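Local atomic coordinates of CocE/NonD family hydrolase (Staphylococcus aureus subsp. aureus COL, PDB entry 3III), a protein that probably hydrolyses ester or amide bonds, as expected of an alpha/beta hydrolase of the CocE/NonD family, its natural substrate being unknown. Residues T14-V19 and S100-E105; E41-V46 and Y76-K81; E52-N57 and V121-R126. One frame throughout, in Å; residues are numbered along the deposited sequence.

Contact 1 (T14-V19 and S100-E105); sequences THVNEV and SSFTPE
Water 1 is held between Ser-101, Thr-14 and Val-16, and it supplies the polar link between the two loops. It donates to Ser-101 OG at 2.8 Å; the bond to Thr-14 O, at 2.5 Å, is too short to be taken at face value, and the one accepted from Val-16 N is weak. Ser-101 OG is also hydrogen-bonded to Asp-29 in strand 22-30, so the hydroxyl that meets the water is itself tied to the neighbouring sheet. Thr-14 OG1 is likewise bonded to Val-27 N in that strand.

Beside the water, Val-16 lies over one face of the Phe-102 ring. Its CB sits 3.9 Å from the ring centroid, 23° off the normal, in a CH-pi contact displaced toward the rim. Here the branches divide the work. CG2, anti to the backbone N, reaches Phe-102 CE1 at 3.5 Å. CG1 takes the crowded position between N and the carbonyl carbon (chi1 55°) and meets the backbone of the other loop instead, 3.6 Å from Ser-101 O.

The rim of the ring is lined as well. Thr-14 O comes near the ring plane, 3.5 Å from Phe-102 CE2, where it faces the slightly positive ring hydrogens. Val-19 CG2 approaches the rim more loosely, at 4.3 Å from Phe-102 CE1. Met-40 of strand 36-47 touches both Phe-102 and Val-19, so the ring is buried between the N-terminal loop and the sheet.

What presents the ring is a tight turn. Phe-102 N donates to Ser-100 OG at 3.3 Å, and the hydroxyl is bonded in turn to Asp-109. Residues 100-103 thus combine a type I beta turn with an ST turn, packed against the short 3-10 turn of Val-16 to Glu-18.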
loop_
_atom_site.group_PDB
_atom_site.type_symbol
_atom_site.label_atom_id
_atom_site.label_comp_id
_atom_site.label_asym_id
_atom_site.label_seq_id
_atom_site.Cartn_x
_atom_site.Cartn_y
_atom_site.Cartn_z
ATOM N N THR A 14 15.176 -20.459 21.943
ATOM C CA THR A 14 14.109 -21.449 21.763
ATOM C C THR A 14 13.933 -21.625 20.263
ATOM O O THR A 14 13.812 -20.656 19.505
ATOM C CB THR A 14 12.820 -20.991 22.430
ATOM O OG1 THR A 14 13.117 -20.734 23.806
ATOM C CG2 THR A 14 11.697 -22.061 22.296
ATOM N N HIS A 15 14.043 -22.865 19.844
ATOM C CA HIS A 15 13.967 -23.219 18.440
ATOM C C HIS A 15 12.360 -23.216 18.233
ATOM O O HIS A 15 11.582 -23.936 18.930
ATOM C CB HIS A 15 14.855 -24.546 18.118
ATOM C CG HIS A 15 16.406 -24.506 18.400
ATOM N ND1 HIS A 15 17.099 -25.631 18.834
ATOM C CD2 HIS A 15 17.399 -23.597 18.180
ATOM C CE1 HIS A 15 18.409 -25.394 18.963
ATOM N NE2 HIS A 15 18.636 -24.175 18.565
ATOM N N VAL A 16 11.850 -22.322 17.373
ATOM C CA VAL A 16 10.377 -21.957 17.329
ATOM C C VAL A 16 9.405 -23.076 16.903
ATOM O O VAL A 16 8.269 -23.187 17.395
ATOM C CB VAL A 16 10.081 -20.664 16.467
ATOM C CG1 VAL A 16 10.635 -20.764 15.044
ATOM C CG2 VAL A 16 8.544 -20.313 16.466
ATOM N N ASN A 17 9.862 -23.932 16.016
ATOM C CA ASN A 17 9.085 -25.086 15.625
ATOM C C ASN A 17 8.928 -26.114 16.766
ATOM O O ASN A 17 8.178 -27.068 16.635
ATOM C CB ASN A 17 9.685 -25.726 14.342
ATOM C CG ASN A 17 9.550 -24.815 13.096
ATOM O OD1 ASN A 17 8.657 -23.969 13.032
ATOM N ND2 ASN A 17 10.432 -24.996 12.109
ATOM N N GLU A 18 9.606 -25.922 17.894
ATOM C CA GLU A 18 9.471 -26.877 18.995
ATOM C C GLU A 18 8.524 -26.469 20.154
ATOM O O GLU A 18 8.215 -27.287 21.030
ATOM C CB GLU A 18 10.849 -27.231 19.512
ATOM C CG GLU A 18 11.555 -28.224 18.561
ATOM C CD GLU A 18 13.066 -28.069 18.550
ATOM O OE1 GLU A 18 13.562 -27.304 19.418
ATOM O OE2 GLU A 18 13.742 -28.705 17.681
ATOM N N VAL A 19 8.031 -25.240 20.112
ATOM C CA VAL A 19 7.122 -24.722 21.123
ATOM C C VAL A 19 5.747 -25.433 21.025
ATOM O O VAL A 19 5.211 -25.663 19.943
ATOM C CB VAL A 19 6.990 -23.207 20.963
ATOM C CG1 VAL A 19 6.051 -22.631 21.974
ATOM C CG2 VAL A 19 8.374 -22.547 21.117
ATOM N N SER A 100 13.591 -11.456 14.530
ATOM C CA SER A 100 13.709 -12.699 15.249
ATOM C C SER A 100 12.942 -13.832 14.533
ATOM O O SER A 100 12.070 -13.627 13.699
ATOM C CB SER A 100 13.169 -12.604 16.646
ATOM O OG SER A 100 11.769 -12.495 16.628
ATOM N N SER A 101 13.226 -15.045 14.953
ATOM C CA SER A 101 12.544 -16.208 14.390
ATOM C C SER A 101 11.068 -16.324 14.845
ATOM O O SER A 101 10.329 -17.254 14.425
ATOM C CB SER A 101 13.391 -17.442 14.690
ATOM O OG SER A 101 13.531 -17.602 16.098
ATOM N N PHE A 102 10.620 -15.412 15.713
ATOM C CA PHE A 102 9.243 -15.450 16.253
ATOM C C PHE A 102 8.374 -14.321 15.631
ATOM O O PHE A 102 7.438 -13.809 16.259
ATOM C CB PHE A 102 9.287 -15.347 17.772
ATOM C CG PHE A 102 9.805 -16.608 18.460
ATOM C CD1 PHE A 102 8.933 -17.587 18.860
ATOM C CD2 PHE A 102 11.156 -16.803 18.653
ATOM C CE1 PHE A 102 9.388 -18.737 19.470
ATOM C CE2 PHE A 102 11.625 -17.954 19.260
ATOM C CZ PHE A 102 10.757 -18.923 19.657
ATOM N N THR A 103 8.722 -13.931 14.411
ATOM C CA THR A 103 8.084 -12.850 13.688
ATOM C C THR A 103 7.593 -13.346 12.303
ATOM O O THR A 103 8.357 -13.377 11.354
ATOM C CB THR A 103 9.060 -11.701 13.426
ATOM O OG1 THR A 103 9.746 -11.340 14.630
ATOM C CG2 THR A 103 8.324 -10.492 12.868
ATOM N N PRO A 104 6.306 -13.737 12.205
ATOM C CA PRO A 104 5.710 -13.963 10.913
ATOM C C PRO A 104 5.844 -12.689 10.094
ATOM O O PRO A 104 5.793 -11.582 10.621
ATOM C CB PRO A 104 4.236 -14.284 11.225
ATOM C CG PRO A 104 4.271 -14.778 12.715
ATOM C CD PRO A 104 5.347 -13.912 13.321
ATOM N N GLU A 105 5.991 -12.860 8.793
ATOM C CA GLU A 105 6.319 -11.742 7.912
ATOM C C GLU A 105 5.403 -10.560 8.107
ATOM O O GLU A 105 4.203 -10.694 8.098
ATOM C CB GLU A 105 6.262 -12.210 6.457
ATOM C CG GLU A 105 7.534 -13.029 6.042
ATOM C CD GLU A 105 7.527 -14.571 6.331
ATOM O OE1 GLU A 105 6.696 -15.111 7.135
ATOM O OE2 GLU A 105 8.405 -15.232 5.707
HETATM O O HOH W 1 13.805 -20.198 17.021
#

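Contact 2 (E41-V46 and Y76-K81). With PLM (palmitic acid), chain G.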
loop_
_atom_site.group_PDB
_atom_site.type_symbol
_atom_site.label_atom_id
_atom_site.label_comp_id
_atom_site.label_asym_id
_atom_site.label_seq_id
_atom_site.Cartn_x
_atom_site.Cartn_y
_atom_site.Cartn_z
ATOM N N GLU A 41 2.578 -17.671 25.244
ATOM C CA GLU A 41 1.393 -18.514 25.344
ATOM C C GLU A 41 1.003 -18.816 23.928
ATOM O O GLU A 41 0.755 -17.909 23.123
ATOM C CB GLU A 41 0.235 -17.801 26.083
ATOM C CG GLU A 41 0.625 -17.291 27.433
ATOM C CD GLU A 41 -0.559 -16.801 28.313
ATOM O OE1 GLU A 41 -1.732 -17.197 28.075
ATOM O OE2 GLU A 41 -0.264 -16.043 29.263
ATOM N N LYS A 42 1.057 -20.088 23.578
ATOM C CA LYS A 42 0.773 -20.503 22.236
ATOM C C LYS A 42 -0.603 -21.164 22.144
ATOM O O LYS A 42 -0.967 -22.034 22.977
ATOM C CB LYS A 42 1.852 -21.464 21.763
ATOM C CG LYS A 42 1.676 -21.918 20.350
ATOM C CD LYS A 42 2.814 -22.785 19.876
ATOM C CE LYS A 42 2.467 -23.283 18.481
ATOM N NZ LYS A 42 3.573 -24.038 17.909
ATOM N N ASP A 43 -1.329 -20.796 21.094
ATOM C CA ASP A 43 -2.653 -21.358 20.827
ATOM C C ASP A 43 -3.732 -21.036 21.835
ATOM O O ASP A 43 -4.657 -21.815 21.955
ATOM C CB ASP A 43 -2.630 -22.882 20.657
ATOM C CG ASP A 43 -2.003 -23.320 19.349
ATOM O OD1 ASP A 43 -1.956 -22.521 18.367
ATOM O OD2 ASP A 43 -1.588 -24.503 19.285
ATOM N N GLY A 44 -3.657 -19.906 22.510
ATOM C CA GLY A 44 -4.833 -19.372 23.202
ATOM C C GLY A 44 -5.972 -19.087 22.238
ATOM O O GLY A 44 -5.739 -18.932 21.044
ATOM N N THR A 45 -7.206 -19.080 22.742
ATOM C CA THR A 45 -8.371 -18.832 21.889
ATOM C C THR A 45 -9.162 -17.667 22.415
ATOM O O THR A 45 -9.146 -17.401 23.591
ATOM C CB THR A 45 -9.314 -20.044 21.795
ATOM O OG1 THR A 45 -9.784 -20.358 23.104
ATOM C CG2 THR A 45 -8.604 -21.231 21.215
ATOM N N VAL A 46 -9.813 -16.932 21.524
ATOM C CA VAL A 46 -10.794 -15.923 21.898
ATOM C C VAL A 46 -12.102 -16.289 21.207
ATOM O O VAL A 46 -12.138 -16.629 20.000
ATOM C CB VAL A 46 -10.365 -14.508 21.451
ATOM C CG1 VAL A 46 -11.429 -13.468 21.827
ATOM C CG2 VAL A 46 -9.060 -14.135 22.028
ATOM N N TYR A 76 -2.647 -15.211 7.276
ATOM C CA TYR A 76 -1.474 -15.855 6.673
ATOM C C TYR A 76 -0.821 -16.957 7.514
ATOM O O TYR A 76 -0.004 -17.693 6.995
ATOM C CB TYR A 76 -0.424 -14.794 6.358
ATOM C CG TYR A 76 -0.799 -13.772 5.331
ATOM C CD1 TYR A 76 -1.805 -13.985 4.398
ATOM C CD2 TYR A 76 -0.040 -12.621 5.193
ATOM C CE1 TYR A 76 -2.062 -13.015 3.402
ATOM C CE2 TYR A 76 -0.289 -11.685 4.174
ATOM C CZ TYR A 76 -1.277 -11.885 3.299
ATOM O OH TYR A 76 -1.501 -10.928 2.293
ATOM N N GLY A 77 -1.201 -17.101 8.790
ATOM C CA GLY A 77 -0.565 -18.060 9.667
ATOM C C GLY A 77 0.139 -17.331 10.800
ATOM O O GLY A 77 1.090 -16.601 10.562
ATOM N N LYS A 78 -0.339 -17.532 12.035
ATOM C CA LYS A 78 0.247 -16.901 13.228
ATOM C C LYS A 78 1.579 -17.555 13.671
ATOM O O LYS A 78 2.326 -16.925 14.470
ATOM C CB LYS A 78 -0.736 -16.910 14.383
ATOM C CG LYS A 78 -0.992 -18.305 15.001
ATOM C CD LYS A 78 -1.830 -18.204 16.282
ATOM C CE LYS A 78 -2.100 -19.534 16.936
ATOM N NZ LYS A 78 -0.843 -20.252 17.347
ATOM N N ASP A 79 1.858 -18.772 13.220
ATOM C CA ASP A 79 3.070 -19.459 13.604
ATOM C C ASP A 79 4.074 -19.583 12.479
ATOM O O ASP A 79 4.991 -20.385 12.547
ATOM C CB ASP A 79 2.696 -20.828 14.154
ATOM C CG ASP A 79 1.895 -20.700 15.391
ATOM O OD1 ASP A 79 2.412 -20.068 16.305
ATOM O OD2 ASP A 79 0.750 -21.168 15.440
ATOM N N ASN A 80 3.915 -18.791 11.440
ATOM C CA ASN A 80 4.899 -18.806 10.361
ATOM C C ASN A 80 6.305 -18.440 10.844
ATOM O O ASN A 80 6.526 -17.383 11.469
ATOM C CB ASN A 80 4.464 -17.892 9.205
ATOM C CG ASN A 80 3.153 -18.352 8.535
ATOM O OD1 ASN A 80 2.537 -19.405 8.872
ATOM N ND2 ASN A 80 2.728 -17.564 7.568
ATOM N N LYS A 81 7.236 -19.363 10.617
ATOM C CA LYS A 81 8.644 -19.055 10.751
ATOM C C LYS A 81 9.043 -18.209 9.506
ATOM O O LYS A 81 8.824 -18.637 8.359
ATOM C CB LYS A 81 9.503 -20.345 10.894
ATOM C CG LYS A 81 10.915 -20.075 11.397
ATOM C CD LYS A 81 11.677 -21.370 11.653
ATOM C CE LYS A 81 13.168 -21.106 11.867
ATOM N NZ LYS A 81 13.781 -20.475 10.647
HETATM C C1 PLM G . 1.433 -9.529 1.068
HETATM O O1 PLM G . 0.532 -9.207 1.840
HETATM O O2 PLM G . 2.190 -8.632 0.656
HETATM C C2 PLM G . 1.551 -10.956 0.638
HETATM C C3 PLM G . 2.843 -11.237 -0.109
HETATM C C4 PLM G . 3.102 -12.706 -0.443
HETATM C C5 PLM G . 4.554 -12.997 -0.927
HETATM C C6 PLM G . 4.746 -14.243 -1.834
HETATM C C7 PLM G . 5.835 -15.292 -1.502
HETATM C C8 PLM G . 7.189 -15.198 -2.255
#
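The ammonium group of Lys-78 meets Asp-43 OD1 across the contact at 2.7 Å, and within its own loop it reaches Asp-79 OD2 at 2.6 Å. The two carboxylates are used differently: Asp-79 offers the syn lone pair of OD2, whereas Asp-43 OD1 is met on its anti side, 31° out of the carboxylate plane. The lysine chain runs extended until its last torsion (chi4 60°) turns NZ aside, and it crosses the Asp-43 side chain at about a right angle. The shared cation should offset the repulsion between Asp-43 OD1 and Asp-79 OD2, 4.2 Å apart. Lys-42 adds its methylene CE, 3.9 Å from Asp-79 OD1, while its own NZ bonds to Val-19 O.

This salt-bridge network joins the corner at Asp-43, within strand 36-47, to the loop that follows strand 67-74 of the alpha/beta-hydrolase sheet. Tyr-76, in the same loop, donates from OH to palmitic acid O1 at 2.7 Å, and the ligand is also hydrogen-bonded to Ser-169, which lies in a Gly-x-Ser sequence like that of the family's nucleophile. A tyrosine here is consistent with the oxyanion hole of CocE relatives.

Further out, Asn-57 positions the charged residues, its OD1 bonded to Lys-78 NZ and its ND2 to Asp-79 OD1. Lys-130 forms a second salt bridge with Asp-43. On the Tyr-76 side, Asn-80 ND2 binds Tyr-76 O at 2.8 Å from above the carbonyl plane, while Asn-80 OD1 is held by Arg-224.

Contact 3 (E52-N57 and V121-R126)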
loop_
_atom_site.group_PDB
_atom_site.type_symbol
_atom_site.label_atom_id
_atom_site.label_comp_id
_atom_site.label_asym_id
_atom_site.label_seq_id
_atom_site.Cartn_x
_atom_site.Cartn_y
_atom_site.Cartn_z
ATOM N N GLU A 52 -17.587 -18.882 17.276
ATOM C CA GLU A 52 -16.337 -19.229 16.601
ATOM C C GLU A 52 -15.131 -18.898 17.486
ATOM O O GLU A 52 -15.070 -17.824 18.128
ATOM C CB GLU A 52 -16.205 -18.522 15.253
ATOM C CG GLU A 52 -14.893 -18.907 14.437
ATOM C CD GLU A 52 -15.050 -20.241 13.682
ATOM O OE1 GLU A 52 -16.137 -20.856 13.761
ATOM O OE2 GLU A 52 -14.104 -20.648 12.993
ATOM N N LYS A 53 -14.156 -19.809 17.489
ATOM C CA LYS A 53 -12.894 -19.554 18.164
ATOM C C LYS A 53 -11.819 -19.026 17.232
ATOM O O LYS A 53 -11.611 -19.567 16.175
ATOM C CB LYS A 53 -12.438 -20.823 18.889
ATOM C CG LYS A 53 -13.187 -20.997 20.247
ATOM C CD LYS A 53 -12.805 -22.298 20.886
ATOM C CE LYS A 53 -13.389 -22.433 22.287
ATOM N NZ LYS A 53 -13.442 -23.880 22.677
ATOM N N LEU A 54 -11.140 -17.962 17.628
ATOM C CA LEU A 54 -9.957 -17.479 16.925
ATOM C C LEU A 54 -8.742 -17.835 17.764
ATOM O O LEU A 54 -8.789 -17.755 19.025
ATOM C CB LEU A 54 -9.995 -15.962 16.719
ATOM C CG LEU A 54 -10.507 -15.479 15.371
ATOM C CD1 LEU A 54 -11.812 -16.132 14.966
ATOM C CD2 LEU A 54 -10.554 -13.966 15.331
ATOM N N TYR A 55 -7.684 -18.227 17.083
ATOM C CA TYR A 55 -6.446 -18.667 17.705
ATOM C C TYR A 55 -5.389 -17.600 17.708
ATOM O O TYR A 55 -5.189 -16.899 16.725
ATOM C CB TYR A 55 -5.929 -19.969 17.070
ATOM C CG TYR A 55 -6.907 -21.100 17.331
ATOM C CD1 TYR A 55 -6.686 -22.022 18.349
ATOM C CD2 TYR A 55 -8.060 -21.218 16.568
ATOM C CE1 TYR A 55 -7.628 -23.032 18.614
ATOM C CE2 TYR A 55 -8.985 -22.179 16.832
ATOM C CZ TYR A 55 -8.765 -23.085 17.847
ATOM O OH TYR A 55 -9.671 -24.072 18.044
ATOM N N ILE A 56 -4.696 -17.485 18.827
ATOM C CA ILE A 56 -3.655 -16.422 19.002
ATOM C C ILE A 56 -2.403 -16.946 19.686
ATOM O O ILE A 56 -2.405 -18.017 20.314
ATOM C CB ILE A 56 -4.188 -15.224 19.878
ATOM C CG1 ILE A 56 -4.467 -15.671 21.319
ATOM C CG2 ILE A 56 -5.499 -14.718 19.317
ATOM C CD1 ILE A 56 -4.994 -14.509 22.300
ATOM N N ASN A 57 -1.336 -16.154 19.590
ATOM C CA ASN A 57 -0.186 -16.269 20.466
ATOM C C ASN A 57 -0.027 -14.974 21.241
ATOM O O ASN A 57 -0.271 -13.895 20.713
ATOM C CB ASN A 57 1.086 -16.467 19.648
ATOM C CG ASN A 57 1.060 -17.727 18.814
ATOM O OD1 ASN A 57 0.517 -18.754 19.230
ATOM N ND2 ASN A 57 1.729 -17.681 17.675
ATOM N N VAL A 121 0.522 -9.472 20.844
ATOM C CA VAL A 121 -0.506 -10.509 20.592
ATOM C C VAL A 121 -0.571 -10.698 19.113
ATOM O O VAL A 121 -0.661 -9.721 18.354
ATOM C CB VAL A 121 -1.917 -10.139 21.110
ATOM C CG1 VAL A 121 -2.928 -11.220 20.708
ATOM C CG2 VAL A 121 -1.922 -9.842 22.643
ATOM N N LYS A 122 -0.482 -11.955 18.679
ATOM C CA LYS A 122 -0.520 -12.293 17.238
ATOM C C LYS A 122 -1.795 -13.054 17.000
ATOM O O LYS A 122 -2.013 -14.098 17.606
ATOM C CB LYS A 122 0.694 -13.152 16.836
ATOM C CG LYS A 122 0.720 -13.508 15.367
ATOM C CD LYS A 122 1.180 -12.291 14.503
ATOM C CE LYS A 122 0.510 -12.372 13.135
ATOM N NZ LYS A 122 0.678 -11.233 12.281
ATOM N N VAL A 123 -2.639 -12.526 16.125
ATOM C CA VAL A 123 -3.993 -13.014 15.921
ATOM C C VAL A 123 -4.089 -13.725 14.575
ATOM O O VAL A 123 -3.701 -13.174 13.537
ATOM C CB VAL A 123 -5.040 -11.870 15.947
ATOM C CG1 VAL A 123 -6.451 -12.442 15.732
ATOM C CG2 VAL A 123 -4.909 -11.111 17.258
ATOM N N ALA A 124 -4.588 -14.964 14.633
ATOM C CA ALA A 124 -5.076 -15.668 13.467
ATOM C C ALA A 124 -6.562 -15.361 13.300
ATOM O O ALA A 124 -7.381 -15.776 14.107
ATOM C CB ALA A 124 -4.829 -17.169 13.602
ATOM N N LEU A 125 -6.916 -14.621 12.239
ATOM C CA LEU A 125 -8.308 -14.238 12.011
ATOM C C LEU A 125 -9.096 -15.452 11.536
ATOM O O LEU A 125 -8.523 -16.526 11.209
ATOM C CB LEU A 125 -8.437 -13.032 11.057
ATOM C CG LEU A 125 -7.889 -11.733 11.682
ATOM C CD1 LEU A 125 -7.549 -10.640 10.601
ATOM C CD2 LEU A 125 -8.847 -11.224 12.716
ATOM N N ARG A 126 -10.411 -15.272 11.530
ATOM C CA ARG A 126 -11.356 -16.335 11.167
ATOM C C ARG A 126 -10.964 -16.938 9.815
ATOM O O ARG A 126 -10.635 -16.225 8.858
ATOM C CB ARG A 126 -12.761 -15.790 11.076
ATOM C CG ARG A 126 -13.832 -16.852 10.910
ATOM C CD ARG A 126 -15.211 -16.233 10.709
ATOM N NE ARG A 126 -15.661 -15.464 11.865
ATOM C CZ ARG A 126 -16.686 -15.778 12.649
ATOM N NH1 ARG A 126 -17.427 -16.863 12.422
ATOM N NH2 ARG A 126 -17.001 -14.988 13.671
HETATM O O HOH W 2 -7.924 -18.563 14.132
#
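Glu-52 lies over the guanidinium of Arg-126, its CG 3.8 Å above the plane, with CB 3.5 Å from Arg-126 NH1. The carboxylate and guanidinium planes are 19° apart, but it is the CB-CG part of Glu-52 that overlaps; the carboxylate is displaced to one side, and OE1 stays 4.4 Å from NH1 with no N-H aimed at it. Ser-131 is the glutamate's polar partner, Asp-145 and Asp-50 the arginine's.

Leu-54 lies against the end of the other strand, CG 3.4 Å from Ala-124 O, CD2 toward Leu-125 CD2 and CD1 toward Arg-126 N. Ile-56 and Val-123 project to one face and touch through their CG2 methyls; helix 140-154 packs there through Val-149 and Trp-152. Asn-57 and Lys-122 point to the other face, where Lys-122 NZ forms a salt bridge with Asp-74.

In the antiparallel pairing, Lys-122 N to Asn-57 O, 2.8 Å and nearly straight at 173°, is matched by Asn-57 N to Lys-122 O. Ala-124 N still bonds to Tyr-55 O, but beyond this the strands part toward Arg-126, and water 2 bridges Tyr-55 N and Ala-124 O. Backbone bonding and apolar packing therefore carry this contact, while the Glu-52 and Arg-126 charges probably attract only weakly.

Overall arrangement
Contacts 1, 2 and 3 lie on the same side of the chain's centre, at the end of the large mixed sheet where strands 22-30, 36-47, 53-60 and 119-124 adjoin in that order. Centres of contacts 2 and 3 are about 6 Å apart, those of contacts 1 and 2 about 11 Å, those of contacts 1 and 3 about 17 Å. Along the chain, contact 2 is nested within the loop closed by contact 1, and contact 3 crosses both. Contact 3 pairs two neighbouring strands, contact 2 ties the adjoining strand to the loop carrying Tyr-76 and so to the ligand site, and contact 1 folds the N-terminal loop against residues 100-105.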